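Local structure of RNA methyltransferase, TrmH family (Porphyromonas gingivalis, 2I6D) at residues 97-102 with 158-163; 104-109 with 127-132; 119-124 with 152-157; 41-46 with 92-97. The protein probably transfers a methyl group to RNA, as a TrmH-family (SPOUT-class) methyltransferase with a predicted substrate-binding domain at its N-terminal end. All blocks are in the same frame, centred on the assembly; numbering follows the deposited sequence.

Interaction 1: 97-102 with 158-163; sequences PEPVVE and QPTPLK
The loop 97-102 passes alongside strand 158-161 without any direct hydrogen bond, its backbone coming nearest at Pro99 and Thr160, whose CA atoms are 6.0 Å apart. Strand 158-161 is an outermost strand of the parallel sheet of the SPOUT methyltransferase fold, and the loop leads from the N-terminal sheet to strand 104-109. Thr160 is the hub. Its chi1 of -59° sets OG1 beside the backbone N, which leaves CG2 anti to it; this methyl lies 3.4 Å from Pro97 O and also meets Pro99 CA, while the hydroxyl OG1 faces the ring carbon Pro97 CG at 3.6 Å. Pro97 CG also touches the amide nitrogen Gln158 NE2, at 4.0 Å, at the end of an extended glutamine chain. Further on, the methyl CD2 of Leu162 packs on Pro99, 3.7 Å from Pro99 CB and nearly as close to CG. Three waters supply the polar links across the contact. One donates to both Pro97 O and Pro161 O; another joins Glu98 OE2 and Lys163 NZ, two opposite charges that stay 5.3 Å apart. A third water accepts from Val100 N, donates to Gln158 OE1 and lies 2.7 Å from Thr160 OG1.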
# COMPACT_ATOMS: atom_id res chain seq x y z
N PRO A 97 -13.02 -2.13 1.14
CA PRO A 97 -13.89 -1.14 0.54
C PRO A 97 -14.18 -1.35 -0.95
O PRO A 97 -13.40 -2.01 -1.66
CB PRO A 97 -13.12 0.16 0.76
CG PRO A 97 -11.66 -0.25 0.68
CD PRO A 97 -11.60 -1.71 1.11
N GLU A 98 -15.32 -0.83 -1.39
CA GLU A 98 -15.54 -0.57 -2.80
C GLU A 98 -14.35 0.28 -3.26
O GLU A 98 -13.87 1.15 -2.51
CB GLU A 98 -16.81 0.25 -2.97
CG GLU A 98 -17.90 -0.42 -3.74
CD GLU A 98 -17.42 -0.98 -5.05
OE1 GLU A 98 -16.92 -0.20 -5.91
OE2 GLU A 98 -17.57 -2.22 -5.21
N PRO A 99 -13.82 0.01 -4.47
CA PRO A 99 -12.80 0.94 -4.96
C PRO A 99 -13.41 2.32 -5.23
O PRO A 99 -14.52 2.41 -5.76
CB PRO A 99 -12.36 0.31 -6.28
CG PRO A 99 -13.48 -0.57 -6.69
CD PRO A 99 -14.06 -1.10 -5.41
N VAL A 100 -12.66 3.36 -4.88
CA VAL A 100 -13.10 4.72 -4.98
C VAL A 100 -12.06 5.45 -5.85
O VAL A 100 -10.84 5.18 -5.73
CB VAL A 100 -13.20 5.35 -3.54
CG1 VAL A 100 -13.19 6.87 -3.58
CG2 VAL A 100 -14.44 4.81 -2.80
N VAL A 101 -12.53 6.31 -6.76
CA VAL A 101 -11.63 7.22 -7.51
C VAL A 101 -11.77 8.61 -6.92
O VAL A 101 -12.84 9.20 -6.99
CB VAL A 101 -11.92 7.29 -9.05
CG1 VAL A 101 -10.87 8.19 -9.77
CG2 VAL A 101 -11.93 5.91 -9.69
N GLU A 102 -10.70 9.16 -6.33
CA GLU A 102 -10.73 10.56 -5.88
C GLU A 102 -9.40 11.11 -6.32
O GLU A 102 -8.37 10.79 -5.74
CB GLU A 102 -10.91 10.69 -4.35
CG GLU A 102 -12.31 10.25 -3.86
CD GLU A 102 -12.49 10.17 -2.34
OE1 GLU A 102 -13.63 10.47 -1.90
OE2 GLU A 102 -11.54 9.79 -1.60
N GLN A 158 -5.29 5.19 1.04
CA GLN A 158 -6.21 4.07 1.22
C GLN A 158 -5.98 2.97 0.18
O GLN A 158 -6.11 3.22 -1.03
CB GLN A 158 -7.69 4.50 1.16
CG GLN A 158 -8.63 3.27 1.39
CD GLN A 158 -10.10 3.52 1.07
OE1 GLN A 158 -10.48 3.73 -0.10
NE2 GLN A 158 -10.94 3.45 2.09
N PRO A 159 -5.62 1.76 0.63
CA PRO A 159 -5.35 0.72 -0.35
C PRO A 159 -6.55 -0.20 -0.56
O PRO A 159 -7.23 -0.54 0.41
CB PRO A 159 -4.17 -0.01 0.26
CG PRO A 159 -4.44 0.07 1.79
CD PRO A 159 -5.30 1.34 2.01
N THR A 160 -6.82 -0.61 -1.80
CA THR A 160 -8.04 -1.36 -2.08
C THR A 160 -7.72 -2.59 -2.90
O THR A 160 -7.48 -2.49 -4.08
CB THR A 160 -9.11 -0.49 -2.82
OG1 THR A 160 -9.44 0.65 -2.01
CG2 THR A 160 -10.40 -1.31 -3.04
N PRO A 161 -7.70 -3.77 -2.26
CA PRO A 161 -7.60 -5.00 -3.06
C PRO A 161 -8.85 -5.15 -3.93
O PRO A 161 -9.97 -5.07 -3.42
CB PRO A 161 -7.52 -6.11 -2.01
CG PRO A 161 -7.15 -5.39 -0.72
CD PRO A 161 -7.75 -4.05 -0.80
N LEU A 162 -8.68 -5.38 -5.23
CA LEU A 162 -9.83 -5.47 -6.12
C LEU A 162 -10.31 -6.90 -6.26
O LEU A 162 -9.50 -7.82 -6.26
CB LEU A 162 -9.53 -4.90 -7.50
CG LEU A 162 -9.09 -3.44 -7.65
CD1 LEU A 162 -8.94 -3.09 -9.11
CD2 LEU A 162 -10.13 -2.53 -7.03
N LYS A 163 -11.63 -7.07 -6.37
CA LYS A 163 -12.25 -8.36 -6.63
C LYS A 163 -12.07 -8.74 -8.11
O LYS A 163 -11.76 -9.90 -8.45
CB LYS A 163 -13.75 -8.30 -6.34
CG LYS A 163 -14.16 -8.17 -4.89
CD LYS A 163 -15.68 -8.37 -4.77
CE LYS A 163 -16.18 -7.97 -3.39
NZ LYS A 163 -15.67 -6.63 -3.00
O HOH W 1 -12.89 -4.00 -3.40
O HOH W 2 -16.38 -4.13 -3.59
O HOH W 3 -10.77 2.79 -2.86

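Interaction 2: 104-109 with 127-132; sequences LTLLLD and FGIRHV
Ile129 pushes its side chain against Leu104 and Leu106 where strands 104-109 and 131-134 begin to run parallel, the two strands of a right-handed beta-alpha-beta crossover through helix 114-127. Its CB carries two branches. CG2, anti to the backbone N, lies 3.7 Å from Leu104 O and also reaches Leu106 CG. The other branch leaves through CG1, and chi2 of -100°, well away from a staggered value, carries CD1 to Leu104. There CD1 is modelled 3.4 Å from Leu104 CG and almost as near Leu104 CD2, closer than usual for carbon atoms, so its exact place is doubtful; it also touches Leu106 CD2, with the Leu106 and Ile129 side chains crossing at about a right angle. Farther along, Val132 divides its methyls: CG2 meets Leu106 CD1, and CG1 meets Leu108 CG, 4.2 Å away. Thr105 and His131 pack CG2 against CB at 3.9 Å. The backbone link is Leu106 N to His131 O, 3.3 Å and 155° at the hydrogen, supplemented by a CA-H...O contact from Val132 to Leu106 O. Before the strands pair, a water bridges Leu104 O and Arg130 N. Helix 114-127 ends in a Schellman motif at Gly128; its Ile120 and Ala124 pack on Leu106 and Val132, respectively, while Leu104 meets Trp253 of helix 242-255 and Leu203 of the adjoining strand 201-206.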
# COMPACT_ATOMS: atom_id res chain seq x y z
N LEU A 104 -6.18 11.41 -9.04
CA LEU A 104 -5.37 10.40 -9.66
C LEU A 104 -5.30 9.18 -8.73
O LEU A 104 -4.93 9.31 -7.54
CB LEU A 104 -3.97 10.96 -9.92
CG LEU A 104 -2.94 9.93 -10.39
CD1 LEU A 104 -3.44 9.28 -11.74
CD2 LEU A 104 -1.58 10.65 -10.54
N THR A 105 -5.62 8.03 -9.30
CA THR A 105 -5.77 6.78 -8.57
C THR A 105 -4.90 5.75 -9.27
O THR A 105 -5.02 5.56 -10.48
CB THR A 105 -7.25 6.36 -8.61
OG1 THR A 105 -8.04 7.37 -7.97
CG2 THR A 105 -7.47 4.99 -7.91
N LEU A 106 -4.03 5.09 -8.50
CA LEU A 106 -3.15 4.07 -9.04
C LEU A 106 -3.79 2.72 -8.99
O LEU A 106 -4.51 2.39 -8.01
CB LEU A 106 -1.82 4.03 -8.27
CG LEU A 106 -1.11 5.35 -8.15
CD1 LEU A 106 0.22 5.07 -7.41
CD2 LEU A 106 -0.89 5.98 -9.55
N LEU A 107 -3.59 1.94 -10.05
CA LEU A 107 -3.94 0.54 -10.02
C LEU A 107 -2.67 -0.26 -10.30
O LEU A 107 -2.01 -0.07 -11.31
CB LEU A 107 -5.03 0.20 -11.04
CG LEU A 107 -5.62 -1.22 -11.02
CD1 LEU A 107 -4.70 -2.26 -11.61
CD2 LEU A 107 -6.02 -1.67 -9.66
N LEU A 108 -2.34 -1.16 -9.38
CA LEU A 108 -1.18 -2.03 -9.54
C LEU A 108 -1.67 -3.37 -10.04
O LEU A 108 -2.31 -4.11 -9.30
CB LEU A 108 -0.46 -2.20 -8.20
CG LEU A 108 -0.08 -0.90 -7.48
CD1 LEU A 108 0.90 -1.27 -6.38
CD2 LEU A 108 0.54 0.13 -8.46
N ASP A 109 -1.37 -3.67 -11.30
CA ASP A 109 -1.83 -4.94 -11.94
C ASP A 109 -0.71 -5.99 -11.84
O ASP A 109 0.20 -5.97 -12.67
CB ASP A 109 -2.14 -4.70 -13.43
CG ASP A 109 -2.58 -5.97 -14.17
OD1 ASP A 109 -3.12 -6.89 -13.53
OD2 ASP A 109 -2.41 -6.04 -15.42
N PHE A 127 3.31 12.40 -3.18
CA PHE A 127 2.63 13.25 -4.18
C PHE A 127 1.14 13.49 -3.90
O PHE A 127 0.46 14.23 -4.63
CB PHE A 127 2.85 12.67 -5.56
CG PHE A 127 4.28 12.84 -6.04
CD1 PHE A 127 4.77 14.11 -6.36
CD2 PHE A 127 5.14 11.74 -6.08
CE1 PHE A 127 6.10 14.30 -6.77
CE2 PHE A 127 6.47 11.92 -6.53
CZ PHE A 127 6.94 13.19 -6.85
N GLY A 128 0.64 12.86 -2.85
CA GLY A 128 -0.73 13.12 -2.37
C GLY A 128 -1.80 12.30 -3.09
O GLY A 128 -2.97 12.69 -3.14
N ILE A 129 -1.39 11.15 -3.66
CA ILE A 129 -2.35 10.18 -4.18
C ILE A 129 -3.23 9.64 -3.04
O ILE A 129 -2.72 9.25 -1.99
CB ILE A 129 -1.61 8.96 -4.85
CG1 ILE A 129 -0.79 9.41 -6.08
CG2 ILE A 129 -2.58 7.77 -5.12
CD1 ILE A 129 -1.40 9.19 -7.41
N ARG A 130 -4.54 9.67 -3.20
CA ARG A 130 -5.41 9.24 -2.10
C ARG A 130 -5.82 7.80 -2.11
O ARG A 130 -6.25 7.26 -1.07
CB ARG A 130 -6.65 10.13 -2.05
CG ARG A 130 -6.28 11.57 -1.62
CD ARG A 130 -7.27 12.55 -2.15
NE ARG A 130 -8.58 12.39 -1.52
CZ ARG A 130 -9.44 13.38 -1.37
NH1 ARG A 130 -9.10 14.59 -1.78
NH2 ARG A 130 -10.62 13.17 -0.79
N HIS A 131 -5.70 7.16 -3.28
CA HIS A 131 -6.19 5.78 -3.43
C HIS A 131 -5.27 4.98 -4.27
O HIS A 131 -4.84 5.44 -5.33
CB HIS A 131 -7.61 5.72 -4.07
CG HIS A 131 -8.66 6.30 -3.19
ND1 HIS A 131 -9.29 5.56 -2.21
CD2 HIS A 131 -9.15 7.56 -3.09
CE1 HIS A 131 -10.14 6.34 -1.56
NE2 HIS A 131 -10.08 7.55 -2.08
N VAL A 132 -4.98 3.77 -3.80
CA VAL A 132 -4.13 2.83 -4.55
C VAL A 132 -4.90 1.51 -4.56
O VAL A 132 -5.21 0.93 -3.50
CB VAL A 132 -2.70 2.64 -3.93
CG1 VAL A 132 -1.95 1.50 -4.64
CG2 VAL A 132 -1.87 3.94 -4.00
O HOH W 4 -5.65 11.11 -5.65

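Interaction 3: 119-124 with 152-157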
# COMPACT_ATOMS: atom_id res chain seq x y z
N THR A 119 7.54 0.89 -1.99
CA THR A 119 8.08 2.09 -2.61
C THR A 119 6.97 2.90 -3.28
O THR A 119 6.96 4.14 -3.20
CB THR A 119 9.20 1.74 -3.61
OG1 THR A 119 10.24 1.04 -2.90
CG2 THR A 119 9.79 3.01 -4.24
N ILE A 120 6.08 2.21 -3.99
CA ILE A 120 4.95 2.86 -4.67
C ILE A 120 4.04 3.55 -3.65
O ILE A 120 3.62 4.69 -3.89
CB ILE A 120 4.17 1.88 -5.58
CG1 ILE A 120 5.00 1.64 -6.83
CG2 ILE A 120 2.78 2.47 -5.97
CD1 ILE A 120 4.63 0.31 -7.57
N LEU A 121 3.74 2.87 -2.55
CA LEU A 121 2.95 3.51 -1.49
C LEU A 121 3.59 4.81 -0.98
O LEU A 121 2.89 5.78 -0.71
CB LEU A 121 2.69 2.55 -0.31
CG LEU A 121 1.74 1.38 -0.59
CD1 LEU A 121 1.69 0.48 0.67
CD2 LEU A 121 0.33 1.89 -0.95
N ARG A 122 4.91 4.79 -0.76
CA ARG A 122 5.62 5.99 -0.30
C ARG A 122 5.57 7.10 -1.34
O ARG A 122 5.42 8.29 -1.00
CB ARG A 122 7.07 5.67 0.06
CG ARG A 122 7.17 4.69 1.23
CD ARG A 122 8.60 4.33 1.59
NE ARG A 122 9.43 5.52 1.60
CZ ARG A 122 10.74 5.55 1.85
NH1 ARG A 122 11.40 4.44 2.16
NH2 ARG A 122 11.37 6.71 1.79
N THR A 123 5.72 6.74 -2.61
CA THR A 123 5.60 7.71 -3.70
C THR A 123 4.20 8.31 -3.77
O THR A 123 4.05 9.51 -3.89
CB THR A 123 5.94 7.05 -5.06
OG1 THR A 123 7.35 6.84 -5.13
CG2 THR A 123 5.49 7.95 -6.25
N ALA A 124 3.18 7.45 -3.69
CA ALA A 124 1.78 7.89 -3.66
C ALA A 124 1.56 8.89 -2.50
O ALA A 124 0.96 9.94 -2.68
CB ALA A 124 0.85 6.67 -3.52
N GLY A 152 4.74 5.18 6.96
CA GLY A 152 3.51 5.84 7.40
C GLY A 152 2.51 6.08 6.29
O GLY A 152 1.48 6.73 6.53
N ALA A 153 2.77 5.57 5.09
CA ALA A 153 1.91 5.91 3.94
C ALA A 153 0.44 5.46 4.13
O ALA A 153 -0.50 6.10 3.60
CB ALA A 153 2.47 5.35 2.65
N LEU A 154 0.24 4.40 4.90
CA LEU A 154 -1.11 3.88 5.13
C LEU A 154 -1.97 4.77 6.02
O LEU A 154 -3.18 4.57 6.13
CB LEU A 154 -1.06 2.45 5.67
CG LEU A 154 -0.28 1.49 4.76
CD1 LEU A 154 0.06 0.18 5.46
CD2 LEU A 154 -1.04 1.24 3.44
N ALA A 155 -1.36 5.78 6.63
CA ALA A 155 -2.14 6.80 7.32
C ALA A 155 -2.97 7.65 6.36
O ALA A 155 -4.03 8.16 6.74
CB ALA A 155 -1.22 7.69 8.18
N ARG A 156 -2.50 7.82 5.13
CA ARG A 156 -3.13 8.75 4.24
C ARG A 156 -3.48 8.16 2.89
O ARG A 156 -4.24 8.77 2.15
CB ARG A 156 -2.24 9.96 4.02
CG ARG A 156 -2.28 10.98 5.14
CD ARG A 156 -1.11 11.94 4.97
NE ARG A 156 0.14 11.20 4.99
CZ ARG A 156 0.79 10.87 6.09
NH1 ARG A 156 0.31 11.24 7.28
NH2 ARG A 156 1.92 10.17 6.01
N VAL A 157 -2.92 7.01 2.56
CA VAL A 157 -3.17 6.36 1.26
C VAL A 157 -4.06 5.14 1.55
O VAL A 157 -3.65 4.20 2.27
CB VAL A 157 -1.86 5.95 0.53
CG1 VAL A 157 -2.19 5.27 -0.81
CG2 VAL A 157 -0.94 7.17 0.32
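Leu121 and Ala124, on one side of helix 114-127, pack against Ala153, Leu154 and Val157. Here the helix of the beta-alpha-beta unit 104-109/114-127/131-134 meets the connection into strand 158-161, an outermost strand of the SPOUT parallel sheet. The closest approach is made by an alanine: Ala153 CB lies 3.4 Å from Leu121 O and 4.1 Å from Leu121 CB, so the connection comes down almost onto the helix backbone. Leu121 holds CG anti to its carbonyl carbon (chi1 -69°), and chi2 of 176° extends CD1 from there to meet Leu154 CD2 at 4.0 Å. Leu154 adopts a similar conformation, and the two leucines meet methyl to methyl with their side chains at an oblique angle. Val157 turns CG1 anti to its backbone N (chi1 179°); CG1 stands 4.2 Å from Leu121 CD2, while CG2 touches both Leu121 O and Ala124. Within the connection, Ala153 O accepts from both Arg156 N and Val157 N, and the CB atoms of Ala153 and Val157 both point toward the helix. Arg156 forms salt bridges with Asp125 and Glu38. With no hydrogen bond joining the two segments, the buried interface depends on apolar fit and on Ala153 CB set against the carbonyl of Leu121.

Interaction 4: 41-46 with 92-97; sequences PFYRCR and DLPAEP
Tyr43 has CG anti to its carbonyl carbon, and chi2 of -92° turns the ring so that its CD1-CE1 edge faces the chain at Asp92 and Pro94. In Arg44, chi2 of -68° bends the chain beyond CG, and its aliphatic part lies side by side with Asp92. CE1 of Tyr43 touches Pro94 CG at 3.7 Å, near the plane of the ring, with Asp92 O at the same edge. The direct polar link is backbone to backbone: Asp92 N donates to Arg44 O, 2.8 Å long, 163° at the hydrogen and in the carbonyl plane. Around it, Asp92 OD2 rests against Arg44 CB at 3.6 Å, but the charged ends do not pair, Arg44 NE being 4.8 Å from Asp92 OD2. Arg44 NH2 instead turns back to Cys45 O, approaching from above its carbonyl plane, and NH1 forms a salt bridge with Asp63. A water accepts from Arg44 N and donates to Asp92 O, extending the backbone pairing. In one of its two conformers, Arg46 passes CD 4.1 Å from Asp92 OD1 and forms a salt bridge from NH1 to Glu25. The contact joins the starting end of strand 45-51 to the finishing end of its antiparallel neighbour 87-92 in the N-terminal four-stranded sheet; beyond it, Tyr43 OH bonds to Leu154 O ahead of strand 158-161, and Pro94 packs on Phe142.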
# COMPACT_ATOMS: atom_id res chain seq x y z
N PRO A 41 -4.39 7.02 14.63
CA PRO A 41 -5.60 7.81 14.36
C PRO A 41 -6.45 7.30 13.20
O PRO A 41 -7.58 7.79 12.99
CB PRO A 41 -5.04 9.19 13.99
CG PRO A 41 -3.65 9.21 14.54
CD PRO A 41 -3.17 7.79 14.40
N PHE A 42 -5.95 6.35 12.43
CA PHE A 42 -6.62 5.98 11.17
C PHE A 42 -7.11 4.53 11.09
O PHE A 42 -7.75 4.12 10.10
CB PHE A 42 -5.69 6.27 10.00
CG PHE A 42 -5.32 7.71 9.89
CD1 PHE A 42 -6.22 8.63 9.36
CD2 PHE A 42 -4.10 8.16 10.37
CE1 PHE A 42 -5.88 9.99 9.29
CE2 PHE A 42 -3.75 9.51 10.28
CZ PHE A 42 -4.65 10.43 9.75
N TYR A 43 -6.77 3.75 12.10
CA TYR A 43 -7.07 2.32 12.15
C TYR A 43 -7.57 2.01 13.52
O TYR A 43 -7.23 2.70 14.47
CB TYR A 43 -5.82 1.46 11.84
CG TYR A 43 -5.43 1.57 10.41
CD1 TYR A 43 -5.92 0.65 9.47
CD2 TYR A 43 -4.63 2.63 9.97
CE1 TYR A 43 -5.60 0.77 8.14
CE2 TYR A 43 -4.33 2.78 8.63
CZ TYR A 43 -4.80 1.84 7.72
OH TYR A 43 -4.48 1.99 6.39
N ARG A 44 -8.38 0.96 13.61
CA ARG A 44 -8.99 0.57 14.86
C ARG A 44 -8.02 -0.35 15.58
O ARG A 44 -7.79 -1.47 15.14
CB ARG A 44 -10.28 -0.19 14.57
CG ARG A 44 -11.38 0.03 15.59
CD ARG A 44 -11.03 -0.57 16.91
NE ARG A 44 -12.17 -0.52 17.83
CZ ARG A 44 -12.14 -0.97 19.09
NH1 ARG A 44 -13.24 -0.89 19.85
NH2 ARG A 44 -11.02 -1.52 19.58
N CYS A 45 -7.48 0.11 16.70
CA CYS A 45 -6.52 -0.68 17.45
C CYS A 45 -7.21 -1.67 18.41
O CYS A 45 -8.05 -1.28 19.23
CB CYS A 45 -5.54 0.23 18.18
SG CYS A 45 -4.30 -0.71 19.10
N ARG A 46 -6.86 -2.95 18.28
CA ARG A 46 -7.39 -4.08 19.04
C ARG A 46 -6.48 -4.40 20.25
O ARG A 46 -6.94 -4.81 21.32
CB ARG A 46 -7.38 -5.28 18.07
CG ARG A 46 -8.07 -6.57 18.49
CD ARG A 46 -8.23 -7.46 17.25
NE ARG A 46 -8.40 -8.88 17.56
CZ ARG A 46 -8.75 -9.81 16.67
NH1 ARG A 46 -8.89 -11.07 17.06
NH2 ARG A 46 -8.97 -9.48 15.41
N ASP A 92 -7.48 -3.53 13.26
CA ASP A 92 -8.45 -4.13 12.38
C ASP A 92 -8.08 -3.88 10.92
O ASP A 92 -7.74 -2.76 10.52
CB ASP A 92 -9.83 -3.50 12.61
CG ASP A 92 -10.51 -4.01 13.87
OD1 ASP A 92 -9.97 -4.90 14.56
OD2 ASP A 92 -11.62 -3.50 14.13
N LEU A 93 -8.19 -4.94 10.13
CA LEU A 93 -8.12 -4.83 8.69
C LEU A 93 -9.34 -4.00 8.26
O LEU A 93 -10.46 -4.29 8.68
CB LEU A 93 -8.18 -6.24 8.12
CG LEU A 93 -7.45 -6.67 6.86
CD1 LEU A 93 -6.00 -6.28 6.91
CD2 LEU A 93 -7.58 -8.18 6.71
N PRO A 94 -9.13 -2.93 7.46
CA PRO A 94 -10.22 -2.08 7.02
C PRO A 94 -11.30 -2.91 6.36
O PRO A 94 -10.99 -3.87 5.65
CB PRO A 94 -9.57 -1.16 5.98
CG PRO A 94 -8.17 -1.16 6.30
CD PRO A 94 -7.83 -2.47 6.95
N ALA A 95 -12.55 -2.57 6.62
CA ALA A 95 -13.66 -3.33 6.11
C ALA A 95 -13.60 -3.18 4.60
O ALA A 95 -14.09 -2.19 4.06
CB ALA A 95 -14.97 -2.79 6.66
N GLU A 96 -12.98 -4.18 3.94
CA GLU A 96 -12.61 -4.11 2.52
C GLU A 96 -13.54 -3.27 1.62
O GLU A 96 -14.69 -3.64 1.36
CB GLU A 96 -12.37 -5.50 1.93
CG GLU A 96 -11.47 -5.50 0.69
CD GLU A 96 -10.75 -6.82 0.49
OE1 GLU A 96 -11.11 -7.56 -0.46
OE2 GLU A 96 -9.82 -7.13 1.27
N PRO A 97 -13.02 -2.13 1.14
CA PRO A 97 -13.89 -1.14 0.54
C PRO A 97 -14.18 -1.35 -0.95
O PRO A 97 -13.40 -2.01 -1.66
CB PRO A 97 -13.12 0.16 0.76
CG PRO A 97 -11.66 -0.25 0.68
CD PRO A 97 -11.60 -1.71 1.11
O HOH W 5 -8.97 -0.44 11.15
O HOH W 6 -9.94 -7.50 14.33

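How the interactions relate
Interaction 4 lies at the edge of the N-terminal domain, and the chain leaving it enters interaction 1 through the shared Pro97; their centres are about 14 Å apart. Interactions 1 and 2 meet on neighbouring strands: Thr160 N lies 2.8 Å from Val132 O, and Glu102 OE2 2.7 Å from His131 NE2, both probable hydrogen bonds. Interaction 3 adjoins strand 131-134 of the same sheet, Val157 CG1 touching Val132 CG2 at 3.5 Å, and alternates with interaction 2 along the chain. Interaction 4 also touches interaction 3, where Ala155 O lies 3.4 Å from Phe42 CG, giving the two domains a second junction besides the linker.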